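Local coordinates for protein dipeptide Epimerase (Enterococcus faecalis V583, PDB 3K1G) that is an enzyme of the mandelate racemase/muconate lactonizing enzyme family, in the enolase superfamily, with a TIM-barrel-type C-terminal domain, at residues 130-135 with 318-323. Residues are numbered along the deposited sequence; the frame is centred on the assembly and turned at random.
Sequences ITDITL and DLDATF. With SER (serine), chain I.
Thr134 clasps the carboxylate of Asp320 with two bonds to a single oxygen. Its backbone N reaches Asp320 OD2 at 2.8 Å from the anti side, and its OG1 donates to the same atom from the syn side, tilted out of the carboxylate plane. With chi1 at -53°, Thr134 OG1 lies beside its own backbone N, which lets both donors converge, and the pair should limit rotation of the carboxylate. The side chain of Thr131 holds the backbone of 318-323: its OG1 accepts from Leu319 N at 2.8 Å, with an N-H...O angle of 150°, and donates to Asp132 O, with Ala317 O as a second acceptor for the same hydrogen.

Acid groups gather between these threonines. Asp132 OD1 lies 2.7 Å from Asp318 OD1, the carboxylate planes turned 60° apart. Each acid also has a basic partner, Arg187 at Asp132 OD2 and Lys159 at Asp318 OD2. The amino group of the bound serine sits between Asp318 and Asp320: its N donates to Asp318 OD2 at 2.9 Å and to Asp320 OD1 at 3.0 Å, with weaker bonds to the other oxygen of each.

Apolar packing lies around Phe323. Thr131 CG2 meets the ring edge near its plane, 3.8 Å from Phe323 CZ, while Ile133 CD1 approaches Phe323 CD2 obliquely at the same distance.

Strand 128-135 is the first parallel strand of the barrel, and 318-323 lies in the loop that leaves its last, 314-317, so the contact spans the closure of the modified TIM barrel characteristic of the enolase superfamily; in this protein Asp318 and Asp320 hold the amino group of the bound serine there.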
loop_
_atom_site.group_PDB
_atom_site.type_symbol
_atom_site.label_atom_id
_atom_site.label_comp_id
_atom_site.label_asym_id
_atom_site.label_seq_id
_atom_site.Cartn_x
_atom_site.Cartn_y
_atom_site.Cartn_z
ATOM N N ILE A 130 5.329 -12.353 -0.319
ATOM C CA ILE A 130 4.674 -12.826 -1.521
ATOM C C ILE A 130 3.524 -11.891 -1.814
ATOM O O ILE A 130 2.647 -11.701 -0.980
ATOM C CB ILE A 130 4.133 -14.249 -1.318
ATOM C CG1 ILE A 130 5.280 -15.170 -0.906
ATOM C CG2 ILE A 130 3.477 -14.744 -2.594
ATOM C CD1 ILE A 130 4.852 -16.575 -0.591
ATOM N N THR A 131 3.520 -11.296 -2.997
ATOM C CA THR A 131 2.449 -10.378 -3.333
ATOM C C THR A 131 1.520 -10.887 -4.418
ATOM O O THR A 131 1.885 -11.723 -5.251
ATOM C CB THR A 131 2.996 -9.004 -3.809
ATOM O OG1 THR A 131 1.899 -8.131 -4.112
ATOM C CG2 THR A 131 3.845 -9.166 -5.055
ATOM N N ASP A 132 0.301 -10.373 -4.388
ATOM C CA ASP A 132 -0.668 -10.703 -5.408
ATOM C C ASP A 132 -0.306 -9.734 -6.532
ATOM O O ASP A 132 0.755 -9.098 -6.499
ATOM C CB ASP A 132 -2.099 -10.421 -4.909
ATOM C CG ASP A 132 -2.318 -8.958 -4.513
ATOM O OD1 ASP A 132 -1.651 -8.078 -5.100
ATOM O OD2 ASP A 132 -3.170 -8.683 -3.629
ATOM N N ILE A 133 -1.173 -9.640 -7.530
ATOM C CA ILE A 133 -0.985 -8.705 -8.628
ATOM C C ILE A 133 -2.415 -8.302 -8.942
ATOM O O ILE A 133 -3.317 -9.144 -8.933
ATOM C CB ILE A 133 -0.288 -9.351 -9.845
ATOM C CG1 ILE A 133 0.121 -8.256 -10.834
ATOM C CG2 ILE A 133 -1.210 -10.370 -10.517
ATOM C CD1 ILE A 133 1.096 -8.720 -11.911
ATOM N N THR A 134 -2.635 -7.017 -9.185
ATOM C CA THR A 134 -3.979 -6.524 -9.439
ATOM C C THR A 134 -4.390 -6.519 -10.907
ATOM O O THR A 134 -3.546 -6.498 -11.807
ATOM C CB THR A 134 -4.146 -5.094 -8.861
ATOM O OG1 THR A 134 -3.763 -5.092 -7.480
ATOM C CG2 THR A 134 -5.590 -4.634 -8.962
ATOM N N LEU A 135 -5.701 -6.573 -11.127
ATOM C CA LEU A 135 -6.277 -6.535 -12.462
ATOM C C LEU A 135 -7.242 -5.363 -12.454
ATOM O O LEU A 135 -8.264 -5.390 -11.760
ATOM C CB LEU A 135 -7.041 -7.825 -12.777
ATOM C CG LEU A 135 -6.276 -9.145 -12.852
ATOM C CD1 LEU A 135 -7.245 -10.247 -13.229
ATOM C CD2 LEU A 135 -5.156 -9.058 -13.872
ATOM N N ASP A 318 -0.090 -6.627 -1.217
ATOM C CA ASP A 318 -0.531 -6.119 -2.510
ATOM C C ASP A 318 0.472 -5.021 -2.873
ATOM O O ASP A 318 0.160 -3.836 -2.838
ATOM C CB ASP A 318 -1.954 -5.556 -2.409
ATOM C CG ASP A 318 -2.432 -4.943 -3.712
ATOM O OD1 ASP A 318 -1.995 -5.412 -4.784
ATOM O OD2 ASP A 318 -3.255 -4.005 -3.664
ATOM N N LEU A 319 1.687 -5.452 -3.189
ATOM C CA LEU A 319 2.797 -4.577 -3.547
ATOM C C LEU A 319 3.158 -4.858 -4.998
ATOM O O LEU A 319 4.165 -5.501 -5.291
ATOM C CB LEU A 319 3.997 -4.868 -2.639
ATOM C CG LEU A 319 3.735 -4.717 -1.138
ATOM C CD1 LEU A 319 4.979 -5.093 -0.350
ATOM C CD2 LEU A 319 3.316 -3.292 -0.840
ATOM N N ASP A 320 2.327 -4.353 -5.903
ATOM C CA ASP A 320 2.494 -4.571 -7.335
ATOM C C ASP A 320 2.695 -3.291 -8.145
ATOM O O ASP A 320 2.602 -3.315 -9.374
ATOM C CB ASP A 320 1.257 -5.298 -7.865
ATOM C CG ASP A 320 -0.017 -4.535 -7.584
ATOM O OD1 ASP A 320 0.027 -3.594 -6.759
ATOM O OD2 ASP A 320 -1.067 -4.876 -8.173
ATOM N N ALA A 321 2.966 -2.180 -7.469
ATOM C CA ALA A 321 3.154 -0.915 -8.168
ATOM C C ALA A 321 4.318 -0.941 -9.169
ATOM O O ALA A 321 4.208 -0.381 -10.263
ATOM C CB ALA A 321 3.348 0.220 -7.156
ATOM N N THR A 322 5.420 -1.600 -8.819
ATOM C CA THR A 322 6.573 -1.639 -9.717
ATOM C C THR A 322 6.395 -2.534 -10.943
ATOM O O THR A 322 7.221 -2.498 -11.860
ATOM C CB THR A 322 7.842 -2.110 -8.996
ATOM O OG1 THR A 322 7.760 -3.521 -8.774
ATOM C CG2 THR A 322 8.010 -1.386 -7.665
ATOM N N PHE A 323 5.332 -3.334 -10.958
ATOM C CA PHE A 323 5.076 -4.241 -12.078
ATOM C C PHE A 323 4.572 -3.498 -13.310
ATOM O O PHE A 323 4.704 -3.981 -14.436
ATOM C CB PHE A 323 4.052 -5.315 -11.686
ATOM C CG PHE A 323 4.460 -6.155 -10.500
ATOM C CD1 PHE A 323 5.804 -6.329 -10.176
ATOM C CD2 PHE A 323 3.496 -6.802 -9.732
ATOM C CE1 PHE A 323 6.185 -7.135 -9.107
ATOM C CE2 PHE A 323 3.865 -7.616 -8.653
ATOM C CZ PHE A 323 5.212 -7.783 -8.343
HETATM N N SER I . -2.753 -2.711 -6.252
HETATM C CA SER I . -2.658 -1.299 -5.768
HETATM C C SER I . -4.030 -0.700 -5.464
HETATM O O SER I . -5.065 -1.269 -5.828
HETATM C CB SER I . -1.921 -0.436 -6.802
HETATM O OG SER I . -2.442 -0.628 -8.107
#